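Local atomic coordinates of pectate lyase II (Xanthomonas campestris pv. campestris, PDB entry 2QY1), a protein that is a secreted polysaccharide lyase that probably cleaves pectate, the de-esterified polygalacturonan of plant cell walls. Residues A[102-106]-A[135-139]; A[210-216]-A[233-239]; A[243-247]-A[311-315]. The protein carries 2 engineered substitutions. All coordinates share one frame; numbering follows the deposited sequence.

Interaction 1: residues A[102-106]-A[135-139]; sequences MTIGL and TVFAS
The ring of Phe-137 lies with one face over the backbone of Gly-105. Gly-105 CA sits above the ring centre, 3.8 Å from the centroid and 12° off the normal, a CH-pi contact. At the ring edge, Thr-103 CG2 comes to 4.0 Å from Phe-137 CE1. Leu-106 CD1 approaches Phe-137 CE2 obliquely. Phe-137 CG stands between its own backbone N and carbonyl carbon (chi1 71°), and this swings the ring across onto the neighbouring strand. Outside the two segments, Phe-49 meets the ring edge-to-face and the ring of Tyr-172 is nearly parallel to it.

Thr-103 and Thr-135 stand side by side on the same face as Phe-137 and point the same way. The hydroxyl of Thr-135 bonds to Ala-324 N. Ile-104 and Val-136 occupy the other face.

Strands 103-105 and 135-137 run parallel, 5° apart, in matched register. Four backbone bonds join segments 102-106 and 135-139. Ile-104 N to Thr-135 O is 2.8 Å, and Phe-137 N to Ile-104 O is 3.0 Å. Such parallel, in-register pairing of strands from neighbouring coils is characteristic of the pectate lyase beta-helix. Regular backbone bonding is consistent with a fixed spacing of neighbouring strands, and the Phe-137 ring adds an apolar CH-pi contact on Gly-105 CA beside those bonds.

Interaction 2: residues A[210-216]-A[233-239]; sequences LQRFGLS and VRMGGIA. Engineered in segment 210-216: Phe-213 (natural residue Arg). With PO4 (phosphate ion), chain C.
Phe-213 and Met-235 lie side by side and point the same way. Met-235 CB sits over the centre of the Phe-213 ring, 3.6 Å from the centroid, in a CH-pi contact. The Met-235 side chain folds back on itself, setting SD obliquely beside the ring as a Met-aromatic contact. Phe-213 is engineered (naturally Arg).

Arg-212 and Arg-234 run alongside each other, with guanidinium planes 59° apart. Arg-234 meets a phosphate ion, probably from the crystallisation liquor, edge-on. Arg-234 NH1 bonds phosphate O1 at 2.8 Å; Arg-234 NH2 bonds phosphate O4 at 2.8 Å and 176°. Leu-210 CD2 packs over a face of this guanidinium. Arg-212 NE forms a salt bridge with Asp-184, Arg-212 NH1 bonds Gly-181 O, and Arg-212 NH2 is 3.9 Å from phosphate O4.

The two segments belong to neighbouring coils of the parallel beta-helix. Their parallel ladders shift register by one between Arg-212 and Leu-215; in the other segment a type I' turn spans Arg-234 to Gly-237. Phe-213 N and Gly-237 N reach Arg-234 O from opposite faces of its plane.

Gln-211 points beside Val-233 on the face opposite Arg-212 and Arg-234. Its extended chain, with CG anti to N (chi1 -180°), carries the amide to Phe-213, Ser-216 and Ile-238. Gln-211 NE2 bonds Phe-213 O at 3.1 Å and, weakly, Ile-238 O. Ser-216 OG donates to Gln-211 OE1 at 2.7 Å from above the amide plane.

Interaction 3: residues A[243-247]-A[311-315]; sequences SNYFE and AAQVK
Tyr-245 and Lys-315 make the close part of this contact. The lysine chain crosses one face of the phenol ring obliquely. Lys-315 CB lies over the ring centre, 3.6 Å from the Tyr-245 centroid and only 5° off the normal, in a CH-pi contact. Farther along the chain, Lys-315 CD comes to 3.8 Å from Tyr-245 CE2. The carbonyl oxygens of Ala-311 and Ala-312 meet the ring at its edge, with Ala-311 O 3.3 Å from Tyr-245 CD1. Tyr-245 CG is placed anti to the backbone N (chi1 -165°), and the ring reaches out to segment 311-315. Nearer the backbone, Val-314 CG1 packs on Tyr-245 CB, while Val-314 CG2 rests 3.4 Å from Ser-243 O. Ala-311 CB closes against Ser-243. Tyr-270 stacks with the tyrosine ring, so the aromatic packing extends along the neighbouring strand.

In fold terms, a strand of the parallel beta-helix meets the chain at 311-315, part of which belongs to the C-terminal helix 314-321. That helix lies against the outside of the coils. Segment 311-315 comes 64 residues later in the chain.

The solvent side is looser, and Ala-312 is exposed there. The fully extended Lys-315 chain carries NZ past the ring to Glu-247. The Lys-315 and Glu-247 side chains cross at about a right angle. Lys-315 NZ donates to Glu-247 OE2 at 2.9 Å, a salt bridge on the syn lone pair of that oxygen. The same oxygen also bonds the hydroxyl of Tyr-222, so two partners hold the carboxylate. At the other end, one water links Ser-243 OG, at 2.7 Å, with Ala-311 N, at 3.2 Å. The water accepts from the backbone N-H of Ala-311.

How the interactions relate
The three contacts follow one another along the chain in the order 1, 2, 3. Interactions 1 and 2 each join neighbouring parallel strands of the beta-helix, and their centres are about 26 Å apart on opposite sides of the chain centre. They therefore sample separate coils of the same solenoid. Interaction 3 lies about 23 Å from interaction 1 and about 22 Å from interaction 2, centre to centre. Its strand, 245-255, comes directly after strand 238-242 of interaction 2 and pairs with strands 215-226 and 231-234. Interaction 3 differs in kind: it ties the C-terminal helix to the coils. The set thus covers coil-to-coil stacking and the attachment of the chain's end.

Interaction 1: residues A[102-106]-A[135-139]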
# COMPACT_ATOMS: atom_id res chain seq x y z
N MET A 102 -8.58 7.96 4.80
CA MET A 102 -9.71 7.22 4.24
C MET A 102 -9.84 5.85 4.91
O MET A 102 -8.84 5.17 5.14
CB MET A 102 -9.57 7.04 2.73
CG MET A 102 -9.69 8.32 1.91
SD MET A 102 -11.36 9.00 1.92
CE MET A 102 -12.14 7.99 0.66
N THR A 103 -11.07 5.47 5.21
CA THR A 103 -11.38 4.12 5.67
C THR A 103 -12.09 3.41 4.54
O THR A 103 -13.22 3.77 4.17
CB THR A 103 -12.22 4.14 6.97
OG1 THR A 103 -11.47 4.78 8.01
CG2 THR A 103 -12.57 2.72 7.41
N ILE A 104 -11.41 2.41 3.97
CA ILE A 104 -11.85 1.73 2.75
C ILE A 104 -12.04 0.24 3.05
O ILE A 104 -11.07 -0.46 3.35
CB ILE A 104 -10.82 1.94 1.60
CG1 ILE A 104 -10.62 3.44 1.31
CG2 ILE A 104 -11.26 1.19 0.33
CD1 ILE A 104 -9.50 3.76 0.33
N GLY A 105 -13.28 -0.24 2.98
CA GLY A 105 -13.57 -1.61 3.38
C GLY A 105 -14.50 -2.41 2.49
O GLY A 105 -15.42 -1.86 1.88
N LEU A 106 -14.24 -3.72 2.43
CA LEU A 106 -15.13 -4.71 1.82
C LEU A 106 -15.66 -4.30 0.45
O LEU A 106 -16.88 -4.30 0.21
CB LEU A 106 -16.27 -5.05 2.78
CG LEU A 106 -15.87 -5.78 4.07
CD1 LEU A 106 -16.94 -5.60 5.14
CD2 LEU A 106 -15.60 -7.26 3.80
N THR A 135 -7.06 3.42 6.52
CA THR A 135 -7.37 2.09 7.04
C THR A 135 -8.04 1.29 5.93
O THR A 135 -9.04 1.72 5.37
CB THR A 135 -8.26 2.17 8.30
OG1 THR A 135 -7.56 2.86 9.33
CG2 THR A 135 -8.64 0.77 8.81
N VAL A 136 -7.46 0.14 5.61
CA VAL A 136 -7.94 -0.69 4.50
C VAL A 136 -8.22 -2.10 5.01
O VAL A 136 -7.34 -2.74 5.59
CB VAL A 136 -6.91 -0.72 3.34
CG1 VAL A 136 -7.37 -1.65 2.21
CG2 VAL A 136 -6.65 0.69 2.80
N PHE A 137 -9.45 -2.59 4.81
CA PHE A 137 -9.82 -3.92 5.28
C PHE A 137 -10.82 -4.65 4.37
O PHE A 137 -11.56 -4.02 3.62
CB PHE A 137 -10.36 -3.87 6.72
CG PHE A 137 -11.72 -3.23 6.85
CD1 PHE A 137 -11.84 -1.85 7.00
CD2 PHE A 137 -12.87 -4.01 6.83
CE1 PHE A 137 -13.09 -1.25 7.12
CE2 PHE A 137 -14.13 -3.42 6.94
CZ PHE A 137 -14.24 -2.04 7.09
N ALA A 138 -10.82 -5.97 4.44
CA ALA A 138 -11.77 -6.78 3.71
C ALA A 138 -12.09 -8.03 4.52
O ALA A 138 -12.52 -7.93 5.67
CB ALA A 138 -11.23 -7.15 2.33
N SER A 139 -11.86 -9.19 3.92
CA SER A 139 -12.04 -10.48 4.58
C SER A 139 -11.06 -11.50 4.01
O SER A 139 -10.68 -11.42 2.84
CB SER A 139 -13.48 -10.98 4.40
OG SER A 139 -13.62 -12.32 4.85

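Interaction 2: residues A[210-216]-A[233-239]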
# COMPACT_ATOMS: atom_id res chain seq x y z
N LEU A 210 4.66 -7.15 -2.03
CA LEU A 210 5.26 -7.91 -3.11
C LEU A 210 5.97 -6.89 -3.99
O LEU A 210 5.32 -6.06 -4.62
CB LEU A 210 4.19 -8.67 -3.91
CG LEU A 210 4.62 -9.74 -4.94
CD1 LEU A 210 3.38 -10.43 -5.51
CD2 LEU A 210 5.48 -9.18 -6.08
N GLN A 211 7.30 -6.94 -4.00
CA GLN A 211 8.09 -5.99 -4.78
C GLN A 211 8.73 -6.66 -5.99
O GLN A 211 9.46 -7.64 -5.85
CB GLN A 211 9.16 -5.33 -3.91
CG GLN A 211 10.03 -4.31 -4.65
CD GLN A 211 11.21 -3.82 -3.83
OE1 GLN A 211 11.24 -3.97 -2.61
NE2 GLN A 211 12.19 -3.22 -4.50
N ARG A 212 8.44 -6.12 -7.17
CA ARG A 212 9.13 -6.51 -8.40
C ARG A 212 9.91 -5.31 -8.93
O ARG A 212 9.33 -4.25 -9.17
CB ARG A 212 8.13 -6.97 -9.46
CG ARG A 212 7.50 -8.33 -9.24
CD ARG A 212 6.63 -8.64 -10.44
NE ARG A 212 6.03 -9.97 -10.44
CZ ARG A 212 4.79 -10.24 -10.03
NH1 ARG A 212 4.01 -9.28 -9.57
NH2 ARG A 212 4.34 -11.48 -10.08
N PHE A 213 11.22 -5.50 -9.12
CA PHE A 213 12.13 -4.45 -9.63
C PHE A 213 12.24 -3.26 -8.66
O PHE A 213 11.63 -3.27 -7.58
CB PHE A 213 11.70 -3.94 -11.02
CG PHE A 213 11.43 -5.03 -12.02
CD1 PHE A 213 12.47 -5.56 -12.79
CD2 PHE A 213 10.14 -5.50 -12.23
CE1 PHE A 213 12.23 -6.56 -13.72
CE2 PHE A 213 9.89 -6.50 -13.17
CZ PHE A 213 10.93 -7.03 -13.92
N GLY A 214 13.02 -2.26 -9.05
CA GLY A 214 13.11 -0.99 -8.33
C GLY A 214 13.78 -1.06 -6.97
O GLY A 214 14.36 -2.08 -6.59
N LEU A 215 13.69 0.05 -6.24
CA LEU A 215 14.26 0.15 -4.90
C LEU A 215 13.18 0.53 -3.91
O LEU A 215 12.30 1.34 -4.22
CB LEU A 215 15.39 1.19 -4.86
CG LEU A 215 16.56 1.03 -5.84
CD1 LEU A 215 17.45 2.27 -5.81
CD2 LEU A 215 17.36 -0.23 -5.56
N SER A 216 13.25 -0.05 -2.72
CA SER A 216 12.32 0.29 -1.65
C SER A 216 13.04 0.46 -0.32
O SER A 216 14.13 -0.08 -0.10
CB SER A 216 11.20 -0.74 -1.54
OG SER A 216 11.66 -1.93 -0.92
N VAL A 233 10.59 -9.81 -2.10
CA VAL A 233 11.38 -9.01 -3.04
C VAL A 233 11.79 -9.87 -4.24
O VAL A 233 12.38 -10.93 -4.07
CB VAL A 233 12.63 -8.40 -2.36
CG1 VAL A 233 13.24 -7.34 -3.25
CG2 VAL A 233 12.27 -7.80 -1.01
N ARG A 234 11.48 -9.39 -5.44
CA ARG A 234 11.59 -10.20 -6.65
C ARG A 234 12.12 -9.39 -7.84
O ARG A 234 12.16 -8.16 -7.79
CB ARG A 234 10.22 -10.80 -7.00
CG ARG A 234 9.72 -11.85 -6.02
CD ARG A 234 8.21 -11.84 -5.89
NE ARG A 234 7.55 -12.45 -7.04
CZ ARG A 234 6.32 -12.96 -7.03
NH1 ARG A 234 5.59 -12.94 -5.91
NH2 ARG A 234 5.81 -13.50 -8.13
N MET A 235 12.52 -10.11 -8.89
CA MET A 235 12.95 -9.51 -10.17
C MET A 235 14.06 -8.46 -10.05
O MET A 235 13.99 -7.40 -10.68
CB MET A 235 11.74 -8.93 -10.93
CG MET A 235 10.72 -9.96 -11.40
SD MET A 235 11.42 -11.37 -12.30
CE MET A 235 12.23 -10.57 -13.69
N GLY A 236 15.08 -8.77 -9.25
CA GLY A 236 16.23 -7.87 -9.10
C GLY A 236 15.98 -6.65 -8.24
O GLY A 236 16.88 -5.81 -8.07
N GLY A 237 14.77 -6.53 -7.70
CA GLY A 237 14.46 -5.46 -6.75
C GLY A 237 15.34 -5.54 -5.52
O GLY A 237 15.78 -6.63 -5.13
N ILE A 238 15.62 -4.39 -4.91
CA ILE A 238 16.36 -4.35 -3.66
C ILE A 238 15.55 -3.59 -2.62
O ILE A 238 15.02 -2.52 -2.90
CB ILE A 238 17.78 -3.73 -3.83
CG1 ILE A 238 18.59 -4.52 -4.87
CG2 ILE A 238 18.52 -3.68 -2.49
CD1 ILE A 238 19.89 -3.85 -5.32
N ALA A 239 15.44 -4.15 -1.42
CA ALA A 239 14.72 -3.51 -0.32
C ALA A 239 15.63 -3.27 0.88
O ALA A 239 16.25 -4.21 1.39
CB ALA A 239 13.51 -4.34 0.08
P PO4 C . 2.66 -15.14 -6.71
O1 PO4 C . 3.31 -14.51 -5.51
O2 PO4 C . 1.18 -14.85 -6.70
O3 PO4 C . 2.86 -16.64 -6.66
O4 PO4 C . 3.27 -14.59 -7.98

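Interaction 3: residues A[243-247]-A[311-315]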
# COMPACT_ATOMS: atom_id res chain seq x y z
N SER A 243 14.60 -1.63 11.02
CA SER A 243 13.88 -1.32 12.26
C SER A 243 12.37 -1.62 12.24
O SER A 243 11.57 -0.85 12.78
CB SER A 243 14.13 0.13 12.69
OG SER A 243 15.49 0.33 13.02
N ASN A 244 11.99 -2.72 11.61
CA ASN A 244 10.61 -3.19 11.65
C ASN A 244 10.39 -4.05 12.89
O ASN A 244 11.34 -4.44 13.57
CB ASN A 244 10.26 -3.97 10.38
CG ASN A 244 10.49 -3.17 9.11
OD1 ASN A 244 11.52 -3.32 8.45
ND2 ASN A 244 9.54 -2.32 8.76
N TYR A 245 9.12 -4.34 13.19
CA TYR A 245 8.75 -5.21 14.30
C TYR A 245 7.98 -6.39 13.72
O TYR A 245 6.85 -6.23 13.24
CB TYR A 245 7.88 -4.43 15.30
CG TYR A 245 7.70 -5.08 16.66
CD1 TYR A 245 8.29 -4.52 17.79
CD2 TYR A 245 6.90 -6.21 16.82
CE1 TYR A 245 8.12 -5.09 19.05
CE2 TYR A 245 6.72 -6.79 18.08
CZ TYR A 245 7.33 -6.23 19.19
OH TYR A 245 7.16 -6.79 20.43
N PHE A 246 8.59 -7.57 13.75
CA PHE A 246 7.99 -8.79 13.21
C PHE A 246 7.56 -9.74 14.33
O PHE A 246 8.34 -10.01 15.24
CB PHE A 246 8.98 -9.55 12.31
CG PHE A 246 9.42 -8.79 11.09
CD1 PHE A 246 10.63 -8.10 11.08
CD2 PHE A 246 8.64 -8.79 9.93
CE1 PHE A 246 11.05 -7.41 9.95
CE2 PHE A 246 9.06 -8.11 8.79
CZ PHE A 246 10.26 -7.41 8.80
N GLU A 247 6.33 -10.23 14.25
CA GLU A 247 5.87 -11.33 15.12
C GLU A 247 4.70 -12.08 14.48
O GLU A 247 3.97 -11.50 13.67
CB GLU A 247 5.50 -10.84 16.53
CG GLU A 247 4.35 -9.83 16.59
CD GLU A 247 4.00 -9.43 18.01
OE1 GLU A 247 4.54 -10.04 18.96
OE2 GLU A 247 3.17 -8.52 18.18
N ALA A 311 13.34 0.04 17.12
CA ALA A 311 12.59 -1.12 16.62
C ALA A 311 11.66 -1.77 17.65
O ALA A 311 10.53 -2.14 17.31
CB ALA A 311 13.54 -2.15 16.04
N ALA A 312 12.12 -1.89 18.89
CA ALA A 312 11.33 -2.50 19.97
C ALA A 312 10.08 -1.68 20.30
O ALA A 312 9.09 -2.23 20.80
CB ALA A 312 12.19 -2.71 21.21
N GLN A 313 10.14 -0.38 20.03
CA GLN A 313 9.03 0.54 20.32
C GLN A 313 8.03 0.65 19.16
O GLN A 313 6.97 1.25 19.32
CB GLN A 313 9.58 1.92 20.69
CG GLN A 313 10.42 1.94 21.97
CD GLN A 313 11.09 3.28 22.22
OE1 GLN A 313 12.17 3.34 22.83
NE2 GLN A 313 10.46 4.36 21.77
N VAL A 314 8.38 0.06 18.02
CA VAL A 314 7.56 0.15 16.79
C VAL A 314 6.15 -0.41 16.95
O VAL A 314 5.18 0.21 16.51
CB VAL A 314 8.30 -0.48 15.57
CG1 VAL A 314 7.33 -0.77 14.41
CG2 VAL A 314 9.42 0.43 15.10
N LYS A 315 6.01 -1.57 17.60
CA LYS A 315 4.70 -2.16 17.84
C LYS A 315 3.75 -1.17 18.51
O LYS A 315 2.66 -0.90 17.99
CB LYS A 315 4.80 -3.45 18.68
CG LYS A 315 3.46 -4.04 19.08
CD LYS A 315 3.61 -5.42 19.72
CE LYS A 315 2.27 -5.95 20.22
NZ LYS A 315 2.36 -7.36 20.72
O HOH W 1 16.12 0.56 15.66